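Local coordinates for protein death domain of TUBE (Drosophila melanogaster, PDB 1D2Z) that recruits the kinase Pelle to the plasma membrane and activates it, binding death domain to death domain in the Toll pathway that sets embryonic dorsoventral polarity, at residues 47-52 / 104-109; 54-59 / 111-116. All blocks are in the same frame, centred on the assembly; numbering follows the deposited sequence.

Contact 1. Residues 47-52 / 104-109; sequences ACSGAG and RPTVGV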
ATOM      1  N   ALA B  47     -16.317  12.349 -14.954  1.00 49.03           N
ATOM      2  CA  ALA B  47     -16.041  11.554 -16.145  1.00 48.44           C
ATOM      3  C   ALA B  47     -14.932  10.525 -15.895  1.00 47.83           C
ATOM      4  O   ALA B  47     -14.906   9.472 -16.527  1.00 47.53           O
ATOM      5  CB  ALA B  47     -15.666  12.464 -17.305  1.00 47.59           C
ATOM      6  N   CYS B  48     -14.035  10.833 -14.957  1.00 46.50           N
ATOM      7  CA  CYS B  48     -12.918   9.951 -14.615  1.00 44.41           C
ATOM      8  C   CYS B  48     -13.223   8.953 -13.498  1.00 43.11           C
ATOM      9  O   CYS B  48     -12.420   8.056 -13.240  1.00 44.48           O
ATOM     10  CB  CYS B  48     -11.697  10.781 -14.203  1.00 42.91           C
ATOM     11  SG  CYS B  48     -10.868  11.682 -15.528  1.00 43.71           S
ATOM     12  N   SER B  49     -14.379   9.100 -12.850  1.00 41.76           N
ATOM     13  CA  SER B  49     -14.771   8.235 -11.733  1.00 39.24           C
ATOM     14  C   SER B  49     -15.088   6.776 -12.053  1.00 39.82           C
ATOM     15  O   SER B  49     -14.791   5.885 -11.248  1.00 39.43           O
ATOM     16  CB  SER B  49     -15.953   8.846 -10.975  1.00 40.48           C
ATOM     17  OG  SER B  49     -15.609  10.088 -10.384  1.00 37.17           O
ATOM     18  N   GLY B  50     -15.727   6.534 -13.197  1.00 38.66           N
ATOM     19  CA  GLY B  50     -16.073   5.173 -13.582  1.00 39.37           C
ATOM     20  C   GLY B  50     -14.862   4.262 -13.692  1.00 40.64           C
ATOM     21  O   GLY B  50     -13.736   4.736 -13.818  1.00 40.32           O
ATOM     22  N   ALA B  51     -15.089   2.952 -13.626  1.00 41.95           N
ATOM     23  CA  ALA B  51     -14.006   1.978 -13.726  1.00 44.01           C
ATOM     24  C   ALA B  51     -13.314   2.083 -15.086  1.00 44.71           C
ATOM     25  O   ALA B  51     -13.970   2.055 -16.132  1.00 45.47           O
ATOM     26  CB  ALA B  51     -14.539   0.564 -13.500  1.00 44.93           C
ATOM     27  N   GLY B  52     -11.997   2.277 -15.057  1.00 43.92           N
ATOM     28  CA  GLY B  52     -11.226   2.398 -16.281  1.00 41.91           C
ATOM     29  C   GLY B  52     -11.466   3.700 -17.023  1.00 43.66           C
ATOM     30  O   GLY B  52     -11.118   3.822 -18.201  1.00 42.39           O
ATOM     31  N   ARG B 104     -13.863  18.440  -7.464  1.00 66.41           N
ATOM     32  CA  ARG B 104     -13.803  17.781  -6.157  1.00 61.40           C
ATOM     33  C   ARG B 104     -13.573  16.287  -6.362  1.00 56.80           C
ATOM     34  O   ARG B 104     -14.396  15.607  -6.975  1.00 56.41           O
ATOM     35  CB  ARG B 104     -15.118  17.973  -5.403  1.00 63.11           C
ATOM     36  CG  ARG B 104     -15.495  19.409  -5.106  1.00 66.52           C
ATOM     37  CD  ARG B 104     -14.721  19.951  -3.922  1.00 67.96           C
ATOM     38  NE  ARG B 104     -15.312  21.190  -3.418  1.00 71.87           N
ATOM     39  CZ  ARG B 104     -15.205  22.372  -4.015  1.00 72.29           C
ATOM     40  NH1 ARG B 104     -14.522  22.492  -5.146  1.00 72.28           N
ATOM     41  NH2 ARG B 104     -15.786  23.438  -3.483  1.00 73.77           N
ATOM     42  N   PRO B 105     -12.470  15.749  -5.818  1.00 52.11           N
ATOM     43  CA  PRO B 105     -12.152  14.324  -5.960  1.00 47.13           C
ATOM     44  C   PRO B 105     -13.220  13.373  -5.429  1.00 43.42           C
ATOM     45  O   PRO B 105     -13.894  13.660  -4.441  1.00 42.63           O
ATOM     46  CB  PRO B 105     -10.840  14.193  -5.195  1.00 48.31           C
ATOM     47  CG  PRO B 105     -10.937  15.275  -4.162  1.00 47.74           C
ATOM     48  CD  PRO B 105     -11.472  16.420  -4.967  1.00 49.15           C
ATOM     49  N   THR B 106     -13.340  12.226  -6.094  1.00 39.34           N
ATOM     50  CA  THR B 106     -14.310  11.198  -5.737  1.00 35.62           C
ATOM     51  C   THR B 106     -13.630   9.878  -5.379  1.00 35.49           C
ATOM     52  O   THR B 106     -12.432   9.703  -5.609  1.00 33.12           O
ATOM     53  CB  THR B 106     -15.268  10.931  -6.912  1.00 36.14           C
ATOM     54  OG1 THR B 106     -14.501  10.610  -8.080  1.00 34.58           O
ATOM     55  CG2 THR B 106     -16.145  12.158  -7.193  1.00 34.86           C
ATOM     56  N   VAL B 107     -14.420   8.947  -4.845  1.00 33.89           N
ATOM     57  CA  VAL B 107     -13.946   7.622  -4.461  1.00 33.54           C
ATOM     58  C   VAL B 107     -13.393   6.849  -5.666  1.00 34.28           C
ATOM     59  O   VAL B 107     -12.426   6.093  -5.533  1.00 33.18           O
ATOM     60  CB  VAL B 107     -15.082   6.788  -3.812  1.00 36.43           C
ATOM     61  CG1 VAL B 107     -14.627   5.350  -3.577  1.00 35.08           C
ATOM     62  CG2 VAL B 107     -15.515   7.417  -2.488  1.00 37.78           C
ATOM     63  N   GLY B 108     -14.023   7.034  -6.827  1.00 31.78           N
ATOM     64  CA  GLY B 108     -13.602   6.354  -8.045  1.00 31.38           C
ATOM     65  C   GLY B 108     -12.261   6.868  -8.536  1.00 32.48           C
ATOM     66  O   GLY B 108     -11.428   6.090  -8.997  1.00 30.31           O
ATOM     67  N   VAL B 109     -12.064   8.183  -8.454  1.00 32.31           N
ATOM     68  CA  VAL B 109     -10.808   8.800  -8.856  1.00 33.42           C
ATOM     69  C   VAL B 109      -9.713   8.384  -7.874  1.00 32.24           C
ATOM     70  O   VAL B 109      -8.597   8.076  -8.280  1.00 32.73           O
ATOM     71  CB  VAL B 109     -10.931  10.341  -8.922  1.00 34.11           C
ATOM     72  CG1 VAL B 109      -9.556  10.992  -8.925  1.00 35.30           C
ATOM     73  CG2 VAL B 109     -11.690  10.742 -10.179  1.00 37.05           C
TER

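Contact 2. Residues 54-59 / 111-116; sequences LNFPAE and LQLLVQ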
ATOM      1  N   LEU B  54     -10.322   6.691 -15.807  1.00 43.24           N
ATOM      2  CA  LEU B  54      -9.222   7.612 -15.542  1.00 41.91           C
ATOM      3  C   LEU B  54      -7.966   7.147 -16.270  1.00 41.41           C
ATOM      4  O   LEU B  54      -7.238   6.283 -15.783  1.00 42.79           O
ATOM      5  CB  LEU B  54      -8.955   7.743 -14.034  1.00 40.26           C
ATOM      6  CG  LEU B  54      -8.188   8.972 -13.512  1.00 38.91           C
ATOM      7  CD1 LEU B  54      -8.213   8.975 -11.997  1.00 38.34           C
ATOM      8  CD2 LEU B  54      -6.751   9.003 -14.004  1.00 41.91           C
ATOM      9  N   ASN B  55      -7.746   7.692 -17.462  1.00 43.85           N
ATOM     10  CA  ASN B  55      -6.560   7.364 -18.253  1.00 42.35           C
ATOM     11  C   ASN B  55      -5.456   8.246 -17.677  1.00 41.02           C
ATOM     12  O   ASN B  55      -5.390   9.434 -17.983  1.00 41.31           O
ATOM     13  CB  ASN B  55      -6.797   7.712 -19.727  1.00 44.43           C
ATOM     14  CG  ASN B  55      -5.686   7.203 -20.639  1.00 44.24           C
ATOM     15  OD1 ASN B  55      -4.501   7.340 -20.340  1.00 46.04           O
ATOM     16  ND2 ASN B  55      -6.075   6.616 -21.760  1.00 46.90           N
ATOM     17  N   PHE B  56      -4.620   7.666 -16.819  1.00 39.56           N
ATOM     18  CA  PHE B  56      -3.538   8.400 -16.165  1.00 39.73           C
ATOM     19  C   PHE B  56      -2.582   9.114 -17.127  1.00 41.35           C
ATOM     20  O   PHE B  56      -2.269  10.288 -16.928  1.00 41.71           O
ATOM     21  CB  PHE B  56      -2.764   7.485 -15.210  1.00 37.64           C
ATOM     22  CG  PHE B  56      -1.728   8.199 -14.395  1.00 38.33           C
ATOM     23  CD1 PHE B  56      -2.103   9.018 -13.337  1.00 37.03           C
ATOM     24  CD2 PHE B  56      -0.373   8.054 -14.682  1.00 38.25           C
ATOM     25  CE1 PHE B  56      -1.150   9.679 -12.579  1.00 35.38           C
ATOM     26  CE2 PHE B  56       0.587   8.712 -13.926  1.00 36.85           C
ATOM     27  CZ  PHE B  56       0.199   9.526 -12.874  1.00 37.62           C
ATOM     28  N   PRO B  57      -2.066   8.402 -18.150  1.00 42.46           N
ATOM     29  CA  PRO B  57      -1.150   9.033 -19.105  1.00 43.50           C
ATOM     30  C   PRO B  57      -1.794  10.229 -19.814  1.00 41.37           C
ATOM     31  O   PRO B  57      -1.156  11.257 -20.004  1.00 41.84           O
ATOM     32  CB  PRO B  57      -0.845   7.896 -20.079  1.00 43.31           C
ATOM     33  CG  PRO B  57      -0.889   6.698 -19.191  1.00 43.98           C
ATOM     34  CD  PRO B  57      -2.144   6.950 -18.398  1.00 42.53           C
ATOM     35  N   ALA B  58      -3.066  10.101 -20.175  1.00 41.02           N
ATOM     36  CA  ALA B  58      -3.767  11.192 -20.844  1.00 42.64           C
ATOM     37  C   ALA B  58      -4.005  12.360 -19.884  1.00 43.60           C
ATOM     38  O   ALA B  58      -3.775  13.520 -20.238  1.00 42.88           O
ATOM     39  CB  ALA B  58      -5.083  10.702 -21.428  1.00 42.17           C
ATOM     40  N   GLU B  59      -4.407  12.042 -18.654  1.00 44.59           N
ATOM     41  CA  GLU B  59      -4.680  13.061 -17.643  1.00 46.30           C
ATOM     42  C   GLU B  59      -3.481  13.897 -17.197  1.00 46.49           C
ATOM     43  O   GLU B  59      -3.630  15.085 -16.908  1.00 48.18           O
ATOM     44  CB  GLU B  59      -5.353  12.442 -16.410  1.00 45.33           C
ATOM     45  CG  GLU B  59      -6.778  11.948 -16.637  1.00 45.13           C
ATOM     46  CD  GLU B  59      -7.708  13.020 -17.192  1.00 47.68           C
ATOM     47  OE1 GLU B  59      -7.607  14.195 -16.777  1.00 47.06           O
ATOM     48  OE2 GLU B  59      -8.551  12.682 -18.047  1.00 49.17           O
ATOM     49  N   LEU B 111      -9.578   5.601  -6.013  1.00 29.96           N
ATOM     50  CA  LEU B 111      -9.267   4.192  -6.242  1.00 30.79           C
ATOM     51  C   LEU B 111      -8.297   3.995  -7.403  1.00 29.98           C
ATOM     52  O   LEU B 111      -7.295   3.302  -7.261  1.00 31.10           O
ATOM     53  CB  LEU B 111     -10.544   3.379  -6.486  1.00 30.41           C
ATOM     54  CG  LEU B 111     -10.320   1.908  -6.870  1.00 32.27           C
ATOM     55  CD1 LEU B 111      -9.576   1.198  -5.754  1.00 31.86           C
ATOM     56  CD2 LEU B 111     -11.646   1.204  -7.159  1.00 32.48           C
ATOM     57  N   GLN B 112      -8.588   4.620  -8.537  1.00 29.92           N
ATOM     58  CA  GLN B 112      -7.733   4.493  -9.711  1.00 31.66           C
ATOM     59  C   GLN B 112      -6.344   5.099  -9.504  1.00 30.52           C
ATOM     60  O   GLN B 112      -5.354   4.556  -9.995  1.00 29.90           O
ATOM     61  CB  GLN B 112      -8.427   5.075 -10.939  1.00 33.12           C
ATOM     62  CG  GLN B 112      -9.586   4.210 -11.397  1.00 34.75           C
ATOM     63  CD  GLN B 112     -10.404   4.851 -12.491  1.00 37.63           C
ATOM     64  OE1 GLN B 112     -10.186   4.596 -13.677  1.00 40.23           O
ATOM     65  NE2 GLN B 112     -11.368   5.677 -12.101  1.00 35.51           N
ATOM     66  N   LEU B 113      -6.264   6.205  -8.765  1.00 29.69           N
ATOM     67  CA  LEU B 113      -4.964   6.818  -8.479  1.00 28.65           C
ATOM     68  C   LEU B 113      -4.177   5.928  -7.507  1.00 28.40           C
ATOM     69  O   LEU B 113      -2.965   5.793  -7.637  1.00 25.55           O
ATOM     70  CB  LEU B 113      -5.116   8.238  -7.922  1.00 26.52           C
ATOM     71  CG  LEU B 113      -5.614   9.300  -8.919  1.00 26.98           C
ATOM     72  CD1 LEU B 113      -5.719  10.648  -8.236  1.00 28.60           C
ATOM     73  CD2 LEU B 113      -4.663   9.394 -10.113  1.00 28.25           C
ATOM     74  N   LEU B 114      -4.873   5.289  -6.564  1.00 28.15           N
ATOM     75  CA  LEU B 114      -4.212   4.398  -5.607  1.00 28.73           C
ATOM     76  C   LEU B 114      -3.574   3.229  -6.358  1.00 28.92           C
ATOM     77  O   LEU B 114      -2.440   2.836  -6.075  1.00 30.44           O
ATOM     78  CB  LEU B 114      -5.208   3.872  -4.568  1.00 27.86           C
ATOM     79  CG  LEU B 114      -5.772   4.884  -3.565  1.00 25.67           C
ATOM     80  CD1 LEU B 114      -6.873   4.222  -2.737  1.00 26.55           C
ATOM     81  CD2 LEU B 114      -4.661   5.395  -2.662  1.00 23.47           C
ATOM     82  N   VAL B 115      -4.296   2.718  -7.352  1.00 27.99           N
ATOM     83  CA  VAL B 115      -3.825   1.607  -8.176  1.00 30.75           C
ATOM     84  C   VAL B 115      -2.605   2.030  -9.002  1.00 30.67           C
ATOM     85  O   VAL B 115      -1.627   1.293  -9.084  1.00 29.20           O
ATOM     86  CB  VAL B 115      -4.954   1.099  -9.113  1.00 33.13           C
ATOM     87  CG1 VAL B 115      -4.420   0.043 -10.096  1.00 32.87           C
ATOM     88  CG2 VAL B 115      -6.097   0.517  -8.277  1.00 32.69           C
ATOM     89  N   GLN B 116      -2.662   3.227  -9.589  1.00 30.68           N
ATOM     90  CA  GLN B 116      -1.556   3.761 -10.390  1.00 30.85           C
ATOM     91  C   GLN B 116      -0.261   3.862  -9.573  1.00 29.78           C
ATOM     92  O   GLN B 116       0.831   3.632 -10.098  1.00 30.64           O
ATOM     93  CB  GLN B 116      -1.925   5.143 -10.953  1.00 31.90           C
ATOM     94  CG  GLN B 116      -0.765   5.892 -11.633  1.00 31.53           C
ATOM     95  CD  GLN B 116      -0.264   5.201 -12.892  1.00 31.16           C
ATOM     96  OE1 GLN B 116      -1.024   4.525 -13.598  1.00 31.68           O
ATOM     97  NE2 GLN B 116       1.018   5.383 -13.192  1.00 34.07           N
TER
HETATM   98  O   HOH W   1      -8.092   3.291 -14.727  1.00 49.63           O

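Contact 1. Residues 47-52 / 104-109
S49 reaches across to T106 with its hydroxyl, and OG of S49 lies 2.6 Å from OG1 of T106, a short hydrogen bond donated by the threonine. The donor follows from the second partner of the serine: its OG is also hydrogen-bonded to the carbonyl oxygen of V45, one turn back in helix 45-49. T106 is the N-cap of helix 107-116. Its OG1 sits between the backbone N and the carbonyl carbon (chi1 55°), where it accepts a weak bond from N of V109 at 3.5 Å, with 158° at the hydrogen. One hydroxyl thus caps the helix and ties it to the segment 47-52. Beside this pair the backbones themselves come close: CA of S49 is 4.3 Å from CA of G108, and O of S49 meets CA of G108 at 3.4 Å in a CH···O contact. A CB on residue 108 would run into that carbonyl oxygen, which explains the close approach at a glycine. V109 adds an apolar touch, its CG2 resting 4.0 Å from CB of C48. All five touching residues are buried within the death domain. The chemistry is therefore that of a buried chain of hydrogen bonds, its first link, V109 N to T106 OG1, weak, which runs on through S49 to the V45 carbonyl and joins the first turn of helix 107-116 to S49 of the short helix 45-49.

Contact 2. Residues 54-59 / 111-116
L54, F56 and Q112 carry most of the buried surface, with Q116 close behind. The backbone N of L54 donates to OE1 of Q112 at 3.0 Å, with 156° at the hydrogen and the donor somewhat tilted from the carbonyl plane. A water 2.7 Å from the same OE1 of Q112 donates to it and also to O of L54, so two donors grip this oxygen, while NE2 of the amide is hydrogen-bonded to O of C48, which fixes its rotation. CD1 of L54 meets CD2 of L113 at 4.0 Å, the two side chains crossing at about a right angle, and CD1 of F56 lies 4.1 Å from the same CD2 of L113. The F56 ring lies against Q116, whose CG stands 3.6 Å from the ring centroid and only 5° off its normal, a CH-pi contact. The chain bends at chi2, and the Q116 amide stacks 12° from the ring plane. An alanine at F56 would probably open a gap beside CD2 of L113 and leave the amide of Q116 free to turn. Within the death-domain helical bundle the short helix 56-59 is thus held against helix 107-116, with F56 and Q116 also touching I38 of helix 31-38 and L113 packing on L35 of that helix.

Contacts 1 and 2 occupy successive turns of helix 107-116, with their centres about 9 Å apart, and their other halves follow each other in the chain, from helix 45-49 into helix 56-59. Q112 joins them: its NE2 lies 2.8 Å from O of C48, a probable hydrogen bond, and also bonds to the carbonyl oxygen of G108. One amide therefore links the two contacts, NE2 holding C48 and G108 of contact 1 and OE1 holding L54 of contact 2. Contact 1 is buried and contact 2 reaches the surface. Neither pair of segments is touched by the other protein chain of the assembly, so both contacts belong to the internal fold of the death domain.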